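Local structure of structure-specific endonuclease subunit SLX1 (4XLG) at residues L16-S24 with I171-V182; P33-G42 with R54-I65. The protein probably acts as the catalytic subunit of the SLX1-SLX4 endonuclease, which cuts branched DNA near its junctions during repair and recombination. The protein carries 1 engineered substitution. All coordinates share one frame; numbering follows the deposited sequence.

Contact 1 of 2, residues L16-S24 with I171-V182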
loop_
_atom_site.group_PDB
_atom_site.type_symbol
_atom_site.label_atom_id
_atom_site.label_comp_id
_atom_site.label_asym_id
_atom_site.label_seq_id
_atom_site.Cartn_x
_atom_site.Cartn_y
_atom_site.Cartn_z
ATOM N N LEU B 16 15.929 7.398 -4.452
ATOM C CA LEU B 16 17.318 7.659 -4.034
ATOM C C LEU B 16 17.781 8.897 -4.765
ATOM O O LEU B 16 17.394 9.129 -5.896
ATOM C CB LEU B 16 18.271 6.513 -4.413
ATOM C CG LEU B 16 17.848 5.093 -4.009
ATOM C CD1 LEU B 16 19.014 4.110 -4.496
ATOM C CD2 LEU B 16 17.595 5.051 -2.457
ATOM N N GLN B 17 18.621 9.669 -4.093
ATOM C CA GLN B 17 19.307 10.784 -4.714
ATOM C C GLN B 17 20.783 10.618 -4.412
ATOM O O GLN B 17 21.159 10.496 -3.261
ATOM C CB GLN B 17 18.787 12.103 -4.141
ATOM C CG GLN B 17 19.498 13.353 -4.811
ATOM C CD GLN B 17 18.944 14.683 -4.262
ATOM O OE1 GLN B 17 18.204 14.707 -3.262
ATOM N NE2 GLN B 17 19.312 15.768 -4.905
ATOM N N SER B 18 21.624 10.614 -5.442
ATOM C CA SER B 18 23.065 10.463 -5.183
ATOM C C SER B 18 23.570 11.585 -4.267
ATOM O O SER B 18 23.223 12.792 -4.441
ATOM C CB SER B 18 23.829 10.460 -6.530
ATOM O OG SER B 18 25.243 10.523 -6.275
ATOM N N ILE B 19 24.415 11.237 -3.293
ATOM C CA ILE B 19 24.908 12.321 -2.422
ATOM C C ILE B 19 25.857 13.259 -3.142
ATOM O O ILE B 19 25.739 14.479 -3.038
ATOM C CB ILE B 19 25.556 11.690 -1.137
ATOM C CG1 ILE B 19 24.404 11.008 -0.375
ATOM C CG2 ILE B 19 26.248 12.757 -0.244
ATOM C CD1 ILE B 19 24.948 9.923 0.664
ATOM N N SER B 20 26.768 12.710 -3.911
ATOM C CA SER B 20 27.729 13.551 -4.644
ATOM C C SER B 20 27.121 14.078 -5.955
ATOM O O SER B 20 27.403 15.217 -6.342
ATOM C CB SER B 20 29.018 12.733 -4.922
ATOM O OG SER B 20 30.011 13.508 -5.582
ATOM N N LYS B 21 26.375 13.239 -6.680
ATOM C CA LYS B 21 25.897 13.639 -8.043
ATOM C C LYS B 21 24.428 13.991 -7.860
ATOM O O LYS B 21 23.549 13.170 -8.026
ATOM C CB LYS B 21 26.083 12.481 -9.057
ATOM C CG LYS B 21 27.581 12.306 -9.291
ATOM C CD LYS B 21 27.989 11.266 -10.364
ATOM C CE LYS B 21 27.904 11.801 -11.702
ATOM N NZ LYS B 21 28.705 10.949 -12.665
ATOM N N ARG B 22 24.172 15.243 -7.500
ATOM C CA ARG B 22 22.876 15.500 -6.898
ATOM C C ARG B 22 21.720 15.548 -7.908
ATOM O O ARG B 22 20.574 15.605 -7.475
ATOM C CB ARG B 22 22.939 16.786 -6.132
ATOM C CG ARG B 22 24.013 16.558 -5.039
ATOM C CD ARG B 22 23.816 17.510 -3.997
ATOM N NE ARG B 22 22.516 17.425 -3.338
ATOM C CZ ARG B 22 22.030 16.373 -2.676
ATOM N NH1 ARG B 22 22.653 15.220 -2.677
ATOM N NH2 ARG B 22 20.873 16.485 -2.026
ATOM N N GLN B 23 22.029 15.520 -9.210
ATOM C CA GLN B 23 20.964 15.362 -10.236
ATOM C C GLN B 23 20.712 13.898 -10.584
ATOM O O GLN B 23 19.883 13.628 -11.444
ATOM C CB GLN B 23 21.296 16.153 -11.527
ATOM C CG GLN B 23 21.468 17.611 -11.179
ATOM C CD GLN B 23 21.950 18.481 -12.351
ATOM O OE1 GLN B 23 21.278 18.585 -13.350
ATOM N NE2 GLN B 23 23.111 19.106 -12.203
ATOM N N SER B 24 21.398 12.952 -9.930
ATOM C CA SER B 24 21.136 11.506 -10.190
ATOM C C SER B 24 20.156 10.937 -9.187
ATOM O O SER B 24 20.337 11.068 -7.977
ATOM C CB SER B 24 22.413 10.620 -10.155
ATOM O OG SER B 24 23.334 11.011 -11.221
ATOM N N ILE B 171 22.380 19.013 2.190
ATOM C CA ILE B 171 23.442 18.021 2.118
ATOM C C ILE B 171 24.786 18.700 1.843
ATOM O O ILE B 171 24.878 19.528 0.922
ATOM C CB ILE B 171 23.125 16.976 1.026
ATOM C CG1 ILE B 171 21.841 16.186 1.397
ATOM C CG2 ILE B 171 24.324 15.999 0.792
ATOM C CD1 ILE B 171 21.837 15.578 2.848
ATOM N N ASN B 172 25.793 18.416 2.670
ATOM C CA ASN B 172 27.180 18.854 2.372
ATOM C C ASN B 172 27.889 17.664 1.729
ATOM O O ASN B 172 27.986 16.611 2.361
ATOM C CB ASN B 172 27.890 19.289 3.678
ATOM C CG ASN B 172 29.332 19.794 3.463
ATOM O OD1 ASN B 172 29.976 19.524 2.451
ATOM N ND2 ASN B 172 29.859 20.483 4.483
ATOM N N ASN B 173 28.347 17.806 0.484
ATOM C CA ASN B 173 29.058 16.703 -0.206
ATOM C C ASN B 173 30.448 17.160 -0.640
ATOM O O ASN B 173 31.023 16.615 -1.576
ATOM C CB ASN B 173 28.241 16.200 -1.408
ATOM C CG ASN B 173 27.981 17.320 -2.415
ATOM O OD1 ASN B 173 28.547 18.414 -2.306
ATOM N ND2 ASN B 173 27.142 17.040 -3.414
ATOM N N ASP B 174 30.999 18.153 0.089
ATOM C CA ASP B 174 32.255 18.752 -0.345
ATOM C C ASP B 174 33.451 17.837 -0.102
ATOM O O ASP B 174 34.495 18.027 -0.703
ATOM C CB ASP B 174 32.568 20.089 0.395
ATOM C CG ASP B 174 31.653 21.224 -0.004
ATOM O OD1 ASP B 174 30.716 21.032 -0.809
ATOM O OD2 ASP B 174 31.887 22.318 0.517
ATOM N N THR B 175 33.340 16.924 0.858
ATOM C CA THR B 175 34.491 16.093 1.201
ATOM C C THR B 175 34.021 14.659 1.374
ATOM O O THR B 175 32.853 14.415 1.541
ATOM C CB THR B 175 35.178 16.513 2.502
ATOM O OG1 THR B 175 34.337 16.202 3.638
ATOM C CG2 THR B 175 35.480 18.054 2.498
ATOM N N ILE B 176 34.987 13.768 1.367
ATOM C CA ILE B 176 34.722 12.337 1.576
ATOM C C ILE B 176 34.050 12.124 2.936
ATOM O O ILE B 176 33.032 11.390 3.062
ATOM C CB ILE B 176 36.020 11.530 1.476
ATOM C CG1 ILE B 176 36.498 11.540 0.004
ATOM C CG2 ILE B 176 35.732 10.075 1.980
ATOM C CD1 ILE B 176 37.928 11.033 -0.178
ATOM N N ASP B 177 34.610 12.746 3.972
ATOM C CA ASP B 177 33.971 12.597 5.294
ATOM C C ASP B 177 32.520 13.126 5.353
ATOM O O ASP B 177 31.674 12.563 6.055
ATOM C CB ASP B 177 34.837 13.303 6.348
ATOM C CG ASP B 177 36.069 12.470 6.725
ATOM O OD1 ASP B 177 36.212 11.326 6.218
ATOM O OD2 ASP B 177 36.863 12.954 7.541
ATOM N N ASP B 178 32.266 14.264 4.708
ATOM C CA ASP B 178 30.889 14.788 4.648
ATOM C C ASP B 178 29.957 13.831 3.949
ATOM O O ASP B 178 28.823 13.645 4.384
ATOM C CB ASP B 178 30.857 16.173 3.924
ATOM C CG ASP B 178 31.494 17.269 4.791
ATOM O OD1 ASP B 178 31.065 17.421 5.927
ATOM O OD2 ASP B 178 32.432 17.950 4.350
ATOM N N ILE B 179 30.417 13.212 2.865
ATOM C CA ILE B 179 29.603 12.306 2.080
ATOM C C ILE B 179 29.285 11.066 2.926
ATOM O O ILE B 179 28.132 10.584 2.995
ATOM C CB ILE B 179 30.360 11.899 0.761
ATOM C CG1 ILE B 179 30.422 13.125 -0.168
ATOM C CG2 ILE B 179 29.642 10.665 0.068
ATOM C CD1 ILE B 179 31.347 12.889 -1.394
ATOM N N MET B 180 30.301 10.551 3.606
ATOM C CA MET B 180 30.158 9.355 4.483
ATOM C C MET B 180 29.205 9.620 5.617
ATOM O O MET B 180 28.434 8.755 6.011
ATOM C CB MET B 180 31.496 8.940 5.095
ATOM C CG MET B 180 32.555 8.578 4.070
ATOM S SD MET B 180 33.994 7.680 4.693
ATOM C CE MET B 180 33.356 7.002 6.250
ATOM N N ASP B 181 29.317 10.816 6.189
ATOM C CA ASP B 181 28.457 11.208 7.339
ATOM C C ASP B 181 26.973 11.198 6.879
ATOM O O ASP B 181 26.083 10.727 7.586
ATOM C CB ASP B 181 28.842 12.588 7.828
ATOM C CG ASP B 181 27.928 13.115 8.960
ATOM O OD1 ASP B 181 27.920 12.493 10.033
ATOM O OD2 ASP B 181 27.240 14.163 8.780
ATOM N N VAL B 182 26.718 11.761 5.696
ATOM C CA VAL B 182 25.342 11.744 5.164
ATOM C C VAL B 182 24.831 10.307 4.981
ATOM O O VAL B 182 23.718 9.952 5.428
ATOM C CB VAL B 182 25.242 12.557 3.808
ATOM C CG1 VAL B 182 23.827 12.318 3.143
ATOM C CG2 VAL B 182 25.539 14.035 4.070
HETATM O O HOH W 1 30.466 15.544 -4.070
#

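Contact 2 of 2, residues P33-G42 with R54-I65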
loop_
_atom_site.group_PDB
_atom_site.type_symbol
_atom_site.label_atom_id
_atom_site.label_comp_id
_atom_site.label_asym_id
_atom_site.label_seq_id
_atom_site.Cartn_x
_atom_site.Cartn_y
_atom_site.Cartn_z
ATOM N N PRO B 33 14.157 -2.032 2.956
ATOM C CA PRO B 33 14.885 -0.871 2.403
ATOM C C PRO B 33 16.290 -0.741 2.984
ATOM O O PRO B 33 17.139 -0.098 2.321
ATOM C CB PRO B 33 13.993 0.333 2.793
ATOM C CG PRO B 33 13.332 -0.131 4.138
ATOM C CD PRO B 33 13.063 -1.643 3.871
ATOM N N VAL B 34 16.554 -1.305 4.179
ATOM C CA VAL B 34 17.890 -1.203 4.744
ATOM C C VAL B 34 18.869 -2.079 3.931
ATOM O O VAL B 34 19.932 -1.619 3.463
ATOM C CB VAL B 34 17.909 -1.648 6.259
ATOM C CG1 VAL B 34 19.360 -1.507 6.763
ATOM C CG2 VAL B 34 16.912 -0.719 7.049
ATOM N N ARG B 35 18.471 -3.365 3.758
ATOM C CA ARG B 35 19.275 -4.290 2.988
ATOM C C ARG B 35 19.440 -3.761 1.532
ATOM O O ARG B 35 20.548 -3.798 0.939
ATOM C CB ARG B 35 18.590 -5.652 2.975
ATOM C CG ARG B 35 19.407 -6.699 2.226
ATOM C CD ARG B 35 18.778 -8.093 2.503
ATOM N NE ARG B 35 19.721 -9.026 1.908
ATOM C CZ ARG B 35 19.656 -9.368 0.626
ATOM N NH1 ARG B 35 20.568 -10.192 0.102
ATOM N NH2 ARG B 35 18.633 -8.909 -0.105
ATOM N N ARG B 36 18.338 -3.237 1.009
ATOM C CA ARG B 36 18.371 -2.735 -0.395
ATOM C C ARG B 36 19.320 -1.565 -0.530
ATOM O O ARG B 36 20.096 -1.478 -1.492
ATOM C CB ARG B 36 16.992 -2.313 -0.844
ATOM C CG ARG B 36 16.946 -1.703 -2.301
ATOM C CD ARG B 36 17.477 -2.685 -3.352
ATOM N NE ARG B 36 16.659 -3.903 -3.367
ATOM C CZ ARG B 36 15.448 -3.964 -3.900
ATOM N NH1 ARG B 36 14.755 -5.104 -3.789
ATOM N NH2 ARG B 36 14.941 -2.949 -4.605
ATOM N N LEU B 37 19.250 -0.623 0.411
ATOM C CA LEU B 37 20.177 0.497 0.327
ATOM C C LEU B 37 21.633 0.036 0.466
ATOM O O LEU B 37 22.505 0.538 -0.245
ATOM C CB LEU B 37 19.780 1.548 1.397
ATOM C CG LEU B 37 20.547 2.870 1.365
ATOM C CD1 LEU B 37 20.445 3.550 -0.028
ATOM C CD2 LEU B 37 19.891 3.747 2.488
ATOM N N ARG B 38 21.936 -0.955 1.329
ATOM C CA ARG B 38 23.309 -1.489 1.329
ATOM C C ARG B 38 23.732 -2.081 -0.012
ATOM O O ARG B 38 24.906 -1.980 -0.378
ATOM C CB ARG B 38 23.546 -2.638 2.384
ATOM C CG ARG B 38 23.434 -2.250 3.836
ATOM C CD ARG B 38 24.106 -3.394 4.741
ATOM N NE ARG B 38 23.477 -4.706 4.516
ATOM C CZ ARG B 38 22.364 -5.068 5.151
ATOM N NH1 ARG B 38 21.817 -4.222 6.027
ATOM N NH2 ARG B 38 21.807 -6.244 4.921
ATOM N N GLN B 39 22.805 -2.777 -0.670
ATOM C CA GLN B 39 23.106 -3.387 -1.994
ATOM C C GLN B 39 23.385 -2.265 -3.017
ATOM O O GLN B 39 24.312 -2.357 -3.825
ATOM C CB GLN B 39 21.953 -4.243 -2.467
ATOM C CG GLN B 39 21.889 -5.594 -1.673
ATOM C CD GLN B 39 20.663 -6.381 -2.093
ATOM O OE1 GLN B 39 19.535 -5.889 -2.007
ATOM N NE2 GLN B 39 20.889 -7.555 -2.648
ATOM N N HIS B 40 22.581 -1.220 -2.977
ATOM C CA HIS B 40 22.833 -0.101 -3.925
ATOM C C HIS B 40 24.162 0.595 -3.640
ATOM O O HIS B 40 24.857 1.075 -4.574
ATOM C CB HIS B 40 21.699 0.967 -3.876
ATOM C CG HIS B 40 20.432 0.537 -4.553
ATOM N ND1 HIS B 40 20.389 0.137 -5.876
ATOM C CD2 HIS B 40 19.153 0.535 -4.119
ATOM C CE1 HIS B 40 19.143 -0.144 -6.206
ATOM N NE2 HIS B 40 18.368 0.134 -5.173
ATOM N N ASN B 41 24.537 0.707 -2.366
ATOM C CA ASN B 41 25.735 1.445 -1.995
ATOM C C ASN B 41 26.999 0.648 -1.945
ATOM O O ASN B 41 28.095 1.167 -1.963
ATOM C CB ASN B 41 25.507 2.126 -0.646
ATOM C CG ASN B 41 24.604 3.354 -0.820
ATOM O OD1 ASN B 41 24.517 3.873 -1.945
ATOM N ND2 ASN B 41 23.942 3.794 0.248
ATOM N N GLY B 42 26.862 -0.647 -1.927
ATOM C CA GLY B 42 28.043 -1.482 -1.846
ATOM C C GLY B 42 27.982 -2.296 -3.100
ATOM O O GLY B 42 28.164 -1.773 -4.180
ATOM N N ARG B 54 33.754 2.812 -9.435
ATOM C CA ARG B 54 32.993 3.870 -8.803
ATOM C C ARG B 54 33.251 5.205 -9.501
ATOM O O ARG B 54 34.376 5.570 -9.791
ATOM C CB ARG B 54 33.318 3.939 -7.317
ATOM C CG ARG B 54 32.929 2.645 -6.598
ATOM C CD ARG B 54 32.889 2.837 -5.109
ATOM N NE ARG B 54 32.188 1.742 -4.452
ATOM C CZ ARG B 54 31.349 1.912 -3.437
ATOM N NH1 ARG B 54 31.122 3.125 -2.966
ATOM N NH2 ARG B 54 30.745 0.867 -2.893
ATOM N N ASP B 55 32.164 5.923 -9.777
ATOM C CA ASP B 55 32.308 7.236 -10.416
ATOM C C ASP B 55 31.765 8.344 -9.508
ATOM O O ASP B 55 31.626 9.481 -9.947
ATOM C CB ASP B 55 31.606 7.258 -11.765
ATOM C CG ASP B 55 30.084 7.250 -11.653
ATOM O OD1 ASP B 55 29.490 7.013 -10.589
ATOM O OD2 ASP B 55 29.446 7.496 -12.695
ATOM N N GLY B 56 31.517 7.997 -8.254
ATOM C CA GLY B 56 30.951 8.898 -7.261
ATOM C C GLY B 56 29.421 8.932 -7.207
ATOM O O GLY B 56 28.857 9.664 -6.405
ATOM N N THR B 57 28.727 8.153 -8.034
ATOM C CA THR B 57 27.269 8.077 -7.893
ATOM C C THR B 57 26.893 7.494 -6.515
ATOM O O THR B 57 26.076 8.057 -5.774
ATOM C CB THR B 57 26.649 7.211 -8.975
ATOM O OG1 THR B 57 26.936 7.818 -10.242
ATOM C CG2 THR B 57 25.160 7.186 -8.828
ATOM N N ARG B 58 27.507 6.374 -6.169
ATOM C CA ARG B 58 27.447 5.907 -4.764
ATOM C C ARG B 58 28.347 6.745 -3.835
ATOM O O ARG B 58 29.442 7.183 -4.214
ATOM C CB ARG B 58 27.910 4.444 -4.719
ATOM C CG ARG B 58 27.037 3.519 -5.544
ATOM C CD ARG B 58 27.867 2.218 -5.607
ATOM N NE ARG B 58 27.160 1.170 -6.287
ATOM C CZ ARG B 58 27.183 0.972 -7.604
ATOM N NH1 ARG B 58 27.842 1.826 -8.399
ATOM N NH2 ARG B 58 26.548 -0.080 -8.112
ATOM N N PRO B 59 27.917 6.942 -2.584
ATOM C CA PRO B 59 26.665 6.408 -2.037
ATOM C C PRO B 59 25.424 7.233 -2.371
ATOM O O PRO B 59 25.510 8.478 -2.566
ATOM C CB PRO B 59 26.892 6.481 -0.487
ATOM C CG PRO B 59 27.907 7.624 -0.319
ATOM C CD PRO B 59 28.797 7.589 -1.569
ATOM N N TRP B 60 24.303 6.551 -2.334
ATOM C CA TRP B 60 22.993 7.147 -2.512
ATOM C C TRP B 60 22.415 7.518 -1.164
ATOM O O TRP B 60 22.572 6.771 -0.195
ATOM C CB TRP B 60 22.044 6.117 -3.155
ATOM C CG TRP B 60 22.396 5.667 -4.515
ATOM C CD1 TRP B 60 23.098 4.519 -4.852
ATOM C CD2 TRP B 60 21.982 6.261 -5.737
ATOM N NE1 TRP B 60 23.148 4.396 -6.227
ATOM C CE2 TRP B 60 22.453 5.438 -6.789
ATOM C CE3 TRP B 60 21.245 7.413 -6.046
ATOM C CZ2 TRP B 60 22.206 5.725 -8.141
ATOM C CZ3 TRP B 60 20.989 7.709 -7.398
ATOM C CH2 TRP B 60 21.469 6.875 -8.428
ATOM N N GLU B 61 21.623 8.587 -1.126
ATOM C CA GLU B 61 20.763 8.885 0.039
ATOM C C GLU B 61 19.330 8.432 -0.277
ATOM O O GLU B 61 18.825 8.757 -1.350
ATOM C CB GLU B 61 20.751 10.434 0.314
ATOM C CG GLU B 61 19.825 10.826 1.492
ATOM C CD GLU B 61 19.622 12.343 1.585
ATOM O OE1 GLU B 61 20.023 13.082 0.655
ATOM O OE2 GLU B 61 19.049 12.793 2.615
ATOM N N MET B 62 18.696 7.639 0.601
ATOM C CA MET B 62 17.274 7.351 0.363
ATOM C C MET B 62 16.496 8.554 0.884
ATOM O O MET B 62 16.433 8.768 2.078
ATOM C CB MET B 62 16.854 6.044 1.068
ATOM C CG MET B 62 15.353 5.704 0.748
ATOM S SD MET B 62 14.892 4.104 1.480
ATOM C CE MET B 62 15.865 2.994 0.463
ATOM N N VAL B 63 15.881 9.341 -0.007
ATOM C CA VAL B 63 15.276 10.560 0.497
ATOM C C VAL B 63 13.799 10.425 0.853
ATOM O O VAL B 63 13.258 11.227 1.648
ATOM C CB VAL B 63 15.451 11.743 -0.530
ATOM C CG1 VAL B 63 16.983 12.073 -0.670
ATOM C CG2 VAL B 63 14.826 11.465 -1.927
ATOM N N ALA B 64 13.136 9.435 0.252
ATOM C CA ALA B 64 11.693 9.236 0.506
ATOM C C ALA B 64 11.330 7.797 0.228
ATOM O O ALA B 64 11.980 7.126 -0.578
ATOM C CB ALA B 64 10.816 10.168 -0.375
ATOM N N ILE B 65 10.268 7.329 0.880
ATOM C CA ILE B 65 9.766 6.007 0.522
ATOM C C ILE B 65 8.231 6.056 0.726
ATOM O O ILE B 65 7.746 6.688 1.674
ATOM C CB ILE B 65 10.444 4.870 1.347
ATOM C CG1 ILE B 65 10.019 3.473 0.802
ATOM C CG2 ILE B 65 10.155 5.002 2.895
ATOM C CD1 ILE B 65 11.010 2.375 1.407
HETATM O O HOH W 2 25.125 -2.011 -6.420
HETATM O O HOH W 3 24.019 1.757 -7.077
HETATM O O HOH W 4 28.813 3.641 -1.267
#

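Contact 1 of 2, residues L16-S24 with I171-V182
I19 inserts its side chain among I171, I179 and V182, with its two branches divided between them. With chi1 at -66°, CG1 is anti to the carbonyl carbon and CG2 anti to the backbone N; I19 CG2 lies 4.0 Å from I179 CG2 and also touches I171 CG2. The longer branch runs past V182 in the opposite direction, bringing I19 CD1 to 3.6 Å from V182 CG1. The carbonyl of the same residue is the polar hub: N173 ND2 donates to I19 O over 2.9 Å with a nearly straight bond (164°), in the carbonyl plane and on a lone pair. A second donor, R22 NH1, reaches I19 O at 3.2 Å from a tilted position, so two side chains grip one oxygen. A bend at chi3 (61°) curls R22 back to this carbonyl. I171 CB lies over the rim of one face of the R22 guanidinium and Q17 NE2 over the rim of the opposite face; Q17 NE2 is itself fixed by a 2.9 Å bond to R22 O. Farther out, S18 OG accepts from K21 N, an ST motif, and also bonds T57 O, while K21 to S24 form a type I turn. On the other side, T175 N-caps helix 176-213. The arrangement docks the hairpin turn between strands 12-18 and 25-30 of the GIY-YIG nuclease domain onto the loop 171-175 and the first turns of helix 176-213.

Contact 2 of 2, residues P33-G42 with R54-I65
Helix 33-41 runs roughly antiparallel to strand 60-65, their axes 9.2 Å apart at closest approach and at 151° to each other, with L37 opposite M62 and N41 opposite P59. N41 ties the helix end to the start of the strand: W60 N donates to N41 OD1 over 2.7 Å in an almost linear bond (177°), while N41 ND2 returns a weak bond to W60 O. The amide lies only 16° from the indole plane, and OD1 sits at the ring edge, 3.3 Å from W60 CD1. This helix and strand belong to the GIY-YIG catalytic domain, where the helix covers one face of the sheet. Along that face P33 CB touches M62 CE and I65 CD1, the bend of M62 at its last torsion carrying its methyl to the proline, and L37 CD2 packs 4.1 Å from M62 CB. Carbonyls of the last helical turn attract two arginines. In one of its two conformers R54 bonds N41 O through NH2 at 2.8 Å, and R58 NE makes a weak bond to H40 O. A water bridges H40 O to W60 NE1, and another links Q39 O to R58 NH2. The H40 ring is held separately, through NE2 to Y14 OH.

Contact 2 is nested within the loop that contact 1 closes: 33-42 and 54-65 follow 16-24 along the chain, and 171-182 comes much later. Their centres lie 11 Å apart, on the same side of the chain's centre. Strands 12-18 and 60-67 are antiparallel neighbours in the mixed sheet, joined by a probable backbone hydrogen bond between Q17 N and E61 O (2.9 Å), and S20 CB packs against G56 O. Helix 176-213 serves both regions: its start meets the turn of contact 1, and farther along M187 and Y194 touch L37 and P33 of contact 2. The GIY-YIG nuclease domain is thus packed along this long helix, which continues toward the zinc-binding C-terminal part.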